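Local coordinates for GTPase subunit of restriction endonuclease (Thermococcus gammatolerans, PDB 6P0F), which probably recognises modified DNA through its N-terminal YTH-like domain, as part of the GTP-driven McrB subunit of a restriction endonuclease, at residues G35-D40 against V101-N106; M70-V75 against S143-N148. All coordinates share one frame; numbering follows the deposited sequence.

Interaction 1 of 2, residues G35-D40 against V101-N106; sequences GQIGPD and VEISEN
I37 reaches across to I103, and the two isoleucines meet through their outermost methyls, CD1 of I37 lying 4.0 Å from CD1 of I103. The two side chains cross at about a right angle and touch at these CD1 methyls. Both carry CG1 anti to the carbonyl carbon and beside the backbone N (chi1 -59° in I37), and chi2 (-66° in I37) then carries CD1 to the other isoleucine. V101 adds a more distant touch, its CG1 lying 4.5 Å from CD1 of I37. V101 and I103, two residues apart around the end of strand 91-102, thus both lie near CD1 of I37. The backbones stay well apart, with 8.4 Å between CA of I37 and CA of V101. In segment 35-40, G38 occupies the N-cap position, so the chain enters helix 39-45 just after I37. This apolar patch is the close-packed part: I37 and I103 are buried, and L124 of the adjacent strand, together with F110, touches both of them, while L42 packs on I37 from helix 39-45. The solvent side is looser. There the exposed E102 forms a salt bridge from OE1 to R122 NH1, and the same nitrogen is hydrogen-bonded to I103 O, which ties the outgoing chain to strand 123-127. No hydrogen bond joins the two segments, and only 93 Å² is buried between them. Contact this small and wholly aliphatic gives no directional bond, so the placing of residues 35-40 probably rests also on the neighbours L124, F110 and L42.

Interaction 2 of 2, residues M70-V75 against S143-N148; sequences MVLFYV and SKLGYN
L145, near the end of helix 138-145, brings its CD1 to two residues of strand 70-76, L72 and Y74. The apolar share is one methyl pair: CD1 of L72 lies 4.3 Å from CD1 of L145. V92 and L94 of strand 91-102 and L134 pack against L72, while V166 of helix 160-174 touches L145. The second touch is mixed, with the same L145 methyl 3.7 Å from Y74 OH. Y74 carries its ring with CG anti to the carbonyl carbon (chi1 -77°), which lets the hydroxyl, in line with the CB-CG bond, reach the helix, where its polar partner is N142 OD1. The hydroxyl of the buried Y74 is thus hydrogen-bonded to N142 while it also touches the methyl of L145. Backbone bonds close the helix: G146 has a positive phi of 83° and, with two bonds back into the last turn, makes a Schellman motif; one of them runs from G146 N to S143 O at 3.0 Å. Separately, the side chain of R162, in helix 160-174, bonds through NH1 to L145 O. Helix 138-145 thus ends with L145 laid against the face of a central strand, an arrangement typical of helix-on-sheet packing in an alpha/beta domain.

How the interactions relate
Interactions 1 and 2 lie on opposite sides of the chain's centre, their own centres 30 Å apart and their nearest atoms about 12 Å apart, without touching. The mixed sheet connects them: strand 70-76, used by interaction 2, pairs antiparallel with strand 91-102, whose end serves interaction 1. Along the chain the segments alternate, 35-40, 70-75, 101-106, 143-148, so each contact spans a segment of the other. One joins the turn before helix 39-45 to the sheet; the other seats helix 138-145 on it. Together they place early and late parts of the chain against one sheet, consistent with a single compact domain of the YTH type.

Interaction 1 of 2, residues G35-D40 against V101-N106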
loop_
_atom_site.group_PDB
_atom_site.type_symbol
_atom_site.label_atom_id
_atom_site.label_comp_id
_atom_site.label_asym_id
_atom_site.label_seq_id
_atom_site.Cartn_x
_atom_site.Cartn_y
_atom_site.Cartn_z
ATOM N N GLY A 35 14.255 -2.249 -17.905
ATOM C CA GLY A 35 15.164 -3.368 -17.898
ATOM C C GLY A 35 14.798 -4.441 -16.912
ATOM O O GLY A 35 15.319 -5.554 -17.012
ATOM N N GLN A 36 13.918 -4.139 -15.964
ATOM C CA GLN A 36 13.491 -5.083 -14.950
ATOM C C GLN A 36 11.997 -5.318 -14.931
ATOM O O GLN A 36 11.554 -6.455 -14.742
ATOM C CB GLN A 36 13.934 -4.593 -13.565
ATOM C CG GLN A 36 15.431 -4.453 -13.418
ATOM C CD GLN A 36 16.141 -5.790 -13.414
ATOM O OE1 GLN A 36 15.598 -6.807 -12.978
ATOM N NE2 GLN A 36 17.362 -5.789 -13.904
ATOM N N ILE A 37 11.209 -4.254 -15.061
ATOM C CA ILE A 37 9.758 -4.327 -15.162
ATOM C C ILE A 37 9.402 -4.181 -16.638
ATOM O O ILE A 37 9.952 -3.320 -17.327
ATOM C CB ILE A 37 9.086 -3.227 -14.312
ATOM C CG1 ILE A 37 9.470 -3.355 -12.838
ATOM C CG2 ILE A 37 7.609 -3.249 -14.542
ATOM C CD1 ILE A 37 8.951 -4.628 -12.163
ATOM N N GLY A 38 8.516 -5.037 -17.133
ATOM C CA GLY A 38 8.167 -5.027 -18.535
ATOM C C GLY A 38 7.578 -3.707 -18.996
ATOM O O GLY A 38 6.836 -3.048 -18.267
ATOM N N PRO A 39 7.857 -3.323 -20.243
ATOM C CA PRO A 39 7.384 -2.012 -20.721
ATOM C C PRO A 39 5.867 -1.919 -20.755
ATOM O O PRO A 39 5.297 -0.831 -20.647
ATOM C CB PRO A 39 8.006 -1.910 -22.124
ATOM C CG PRO A 39 8.254 -3.339 -22.515
ATOM C CD PRO A 39 8.666 -4.020 -21.261
ATOM N N ASP A 40 5.172 -3.042 -20.870
ATOM C CA ASP A 40 3.713 -3.000 -20.826
ATOM C C ASP A 40 3.225 -2.450 -19.488
ATOM O O ASP A 40 2.309 -1.624 -19.421
ATOM C CB ASP A 40 3.178 -4.420 -21.048
ATOM C CG ASP A 40 3.694 -5.376 -19.952
ATOM O OD1 ASP A 40 4.899 -5.314 -19.690
ATOM O OD2 ASP A 40 2.864 -5.928 -19.253
ATOM N N VAL A 101 2.548 -7.346 -10.036
ATOM C CA VAL A 101 3.648 -8.027 -10.691
ATOM C C VAL A 101 4.284 -8.910 -9.638
ATOM O O VAL A 101 4.747 -8.401 -8.617
ATOM C CB VAL A 101 4.689 -7.047 -11.261
ATOM C CG1 VAL A 101 5.845 -7.826 -11.865
ATOM C CG2 VAL A 101 4.040 -6.104 -12.283
ATOM N N GLU A 102 4.319 -10.212 -9.872
ATOM C CA GLU A 102 5.096 -11.112 -9.037
ATOM C C GLU A 102 6.506 -11.216 -9.611
ATOM O O GLU A 102 6.691 -11.683 -10.742
ATOM C CB GLU A 102 4.437 -12.489 -8.946
ATOM C CG GLU A 102 5.279 -13.491 -8.161
ATOM C CD GLU A 102 4.718 -14.925 -8.198
ATOM O OE1 GLU A 102 5.397 -15.838 -7.675
ATOM O OE2 GLU A 102 3.665 -15.134 -8.841
ATOM N N ILE A 103 7.499 -10.786 -8.843
ATOM C CA ILE A 103 8.895 -10.976 -9.221
ATOM C C ILE A 103 9.322 -12.366 -8.765
ATOM O O ILE A 103 9.101 -12.749 -7.611
ATOM C CB ILE A 103 9.801 -9.897 -8.603
ATOM C CG1 ILE A 103 9.328 -8.495 -9.021
ATOM C CG2 ILE A 103 11.250 -10.129 -9.023
ATOM C CD1 ILE A 103 9.349 -8.250 -10.493
ATOM N N SER A 104 9.952 -13.116 -9.658
ATOM C CA SER A 104 10.406 -14.446 -9.292
ATOM C C SER A 104 11.479 -14.370 -8.209
ATOM O O SER A 104 12.303 -13.450 -8.176
ATOM C CB SER A 104 10.953 -15.166 -10.516
ATOM O OG SER A 104 12.365 -15.104 -10.530
ATOM N N GLU A 105 11.489 -15.375 -7.328
ATOM C CA GLU A 105 12.509 -15.423 -6.284
ATOM C C GLU A 105 13.918 -15.239 -6.831
ATOM O O GLU A 105 14.810 -14.760 -6.122
ATOM C CB GLU A 105 12.461 -16.764 -5.543
ATOM C CG GLU A 105 11.124 -17.184 -4.999
ATOM C CD GLU A 105 11.223 -18.487 -4.198
ATOM O OE1 GLU A 105 10.396 -18.682 -3.279
ATOM O OE2 GLU A 105 12.136 -19.302 -4.487
ATOM N N ASN A 106 14.156 -15.651 -8.077
ATOM C CA ASN A 106 15.485 -15.587 -8.668
ATOM C C ASN A 106 15.821 -14.218 -9.254
ATOM O O ASN A 106 16.949 -14.014 -9.716
ATOM C CB ASN A 106 15.615 -16.633 -9.789
ATOM C CG ASN A 106 15.124 -18.016 -9.372
ATOM O OD1 ASN A 106 14.157 -18.550 -9.930
ATOM N ND2 ASN A 106 15.792 -18.602 -8.397
#

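Interaction 2 of 2, residues M70-V75 against S143-N148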
loop_
_atom_site.group_PDB
_atom_site.type_symbol
_atom_site.label_atom_id
_atom_site.label_comp_id
_atom_site.label_asym_id
_atom_site.label_seq_id
_atom_site.Cartn_x
_atom_site.Cartn_y
_atom_site.Cartn_z
HETATM N N MSE A 70 -8.234 -1.551 -3.660
HETATM C CA MSE A 70 -7.895 -0.307 -2.990
HETATM C C MSE A 70 -7.075 -0.638 -1.745
HETATM O O MSE A 70 -7.314 -1.642 -1.071
HETATM C CB MSE A 70 -9.163 0.448 -2.637
HETATM C CG MSE A 70 -9.751 1.037 -3.861
HETATM SE SE MSE A 70 -11.541 1.592 -3.475
HETATM C CE MSE A 70 -11.279 2.359 -1.747
ATOM N N VAL A 71 -6.117 0.239 -1.433
ATOM C CA VAL A 71 -5.230 0.057 -0.284
ATOM C C VAL A 71 -5.261 1.323 0.562
ATOM O O VAL A 71 -5.008 2.426 0.057
ATOM C CB VAL A 71 -3.792 -0.261 -0.717
ATOM C CG1 VAL A 71 -2.920 -0.344 0.534
ATOM C CG2 VAL A 71 -3.708 -1.557 -1.520
ATOM N N LEU A 72 -5.566 1.164 1.849
ATOM C CA LEU A 72 -5.370 2.211 2.846
ATOM C C LEU A 72 -4.026 1.925 3.508
ATOM O O LEU A 72 -3.864 0.887 4.150
ATOM C CB LEU A 72 -6.473 2.208 3.900
ATOM C CG LEU A 72 -7.816 2.737 3.389
ATOM C CD1 LEU A 72 -8.898 2.227 4.336
ATOM C CD2 LEU A 72 -7.848 4.236 3.255
ATOM N N PHE A 73 -3.052 2.795 3.292
ATOM C CA PHE A 73 -1.784 2.722 4.013
ATOM C C PHE A 73 -1.961 3.518 5.298
ATOM O O PHE A 73 -2.146 4.741 5.266
ATOM C CB PHE A 73 -0.642 3.299 3.181
ATOM C CG PHE A 73 -0.236 2.468 2.022
ATOM C CD1 PHE A 73 0.568 1.358 2.160
ATOM C CD2 PHE A 73 -0.641 2.840 0.749
ATOM C CE1 PHE A 73 0.959 0.624 1.051
ATOM C CE2 PHE A 73 -0.244 2.103 -0.373
ATOM C CZ PHE A 73 0.550 1.010 -0.218
ATOM N N TYR A 74 -1.926 2.832 6.440
ATOM C CA TYR A 74 -1.894 3.474 7.739
ATOM C C TYR A 74 -0.436 3.733 8.102
ATOM O O TYR A 74 0.376 2.828 7.985
ATOM C CB TYR A 74 -2.512 2.542 8.782
ATOM C CG TYR A 74 -4.011 2.415 8.837
ATOM C CD1 TYR A 74 -4.829 2.884 7.819
ATOM C CD2 TYR A 74 -4.606 1.814 9.932
ATOM C CE1 TYR A 74 -6.208 2.755 7.895
ATOM C CE2 TYR A 74 -5.988 1.684 10.026
ATOM C CZ TYR A 74 -6.774 2.140 9.001
ATOM O OH TYR A 74 -8.147 2.019 9.098
ATOM N N VAL A 75 -0.111 4.948 8.538
ATOM C CA VAL A 75 1.271 5.314 8.848
ATOM C C VAL A 75 1.320 5.828 10.282
ATOM O O VAL A 75 0.650 6.810 10.620
ATOM C CB VAL A 75 1.806 6.363 7.865
ATOM C CG1 VAL A 75 3.263 6.710 8.203
ATOM C CG2 VAL A 75 1.668 5.864 6.421
ATOM N N SER A 143 -12.607 4.548 13.045
ATOM C CA SER A 143 -13.943 4.782 13.589
ATOM C C SER A 143 -15.000 4.644 12.509
ATOM O O SER A 143 -16.011 3.952 12.698
ATOM C CB SER A 143 -13.981 6.158 14.241
ATOM O OG SER A 143 -13.159 6.130 15.406
ATOM N N LYS A 144 -14.770 5.261 11.347
ATOM C CA LYS A 144 -15.738 5.144 10.266
ATOM C C LYS A 144 -15.899 3.692 9.827
ATOM O O LYS A 144 -17.003 3.267 9.456
ATOM C CB LYS A 144 -15.321 6.031 9.088
ATOM C CG LYS A 144 -16.449 6.324 8.125
ATOM C CD LYS A 144 -17.652 6.996 8.811
ATOM C CE LYS A 144 -18.557 7.730 7.820
ATOM N NZ LYS A 144 -19.471 8.700 8.509
ATOM N N LEU A 145 -14.822 2.909 9.875
ATOM C CA LEU A 145 -14.868 1.507 9.469
ATOM C C LEU A 145 -15.413 0.584 10.558
ATOM O O LEU A 145 -15.585 -0.612 10.297
ATOM C CB LEU A 145 -13.475 1.004 9.084
ATOM C CG LEU A 145 -12.944 1.484 7.724
ATOM C CD1 LEU A 145 -11.460 1.183 7.566
ATOM C CD2 LEU A 145 -13.716 0.829 6.600
ATOM N N GLY A 146 -15.610 1.087 11.771
ATOM C CA GLY A 146 -16.068 0.256 12.873
ATOM C C GLY A 146 -14.983 -0.511 13.582
ATOM O O GLY A 146 -15.283 -1.475 14.298
ATOM N N TYR A 147 -13.722 -0.156 13.370
ATOM C CA TYR A 147 -12.610 -0.746 14.087
ATOM C C TYR A 147 -12.283 0.087 15.324
ATOM O O TYR A 147 -12.631 1.267 15.419
ATOM C CB TYR A 147 -11.372 -0.823 13.180
ATOM C CG TYR A 147 -11.441 -1.752 12.006
ATOM C CD1 TYR A 147 -11.837 -3.058 12.139
ATOM C CD2 TYR A 147 -10.993 -1.334 10.763
ATOM C CE1 TYR A 147 -11.824 -3.909 11.076
ATOM C CE2 TYR A 147 -10.998 -2.168 9.689
ATOM C CZ TYR A 147 -11.415 -3.440 9.833
ATOM O OH TYR A 147 -11.388 -4.272 8.754
ATOM N N ASN A 148 -11.591 -0.534 16.280
ATOM C CA ASN A 148 -11.069 0.236 17.382
ATOM C C ASN A 148 -10.172 1.336 16.860
ATOM O O ASN A 148 -9.458 1.146 15.859
ATOM C CB ASN A 148 -10.296 -0.655 18.350
ATOM C CG ASN A 148 -11.209 -1.597 19.138
ATOM O OD1 ASN A 148 -12.446 -1.557 19.016
ATOM N ND2 ASN A 148 -10.597 -2.458 19.941
#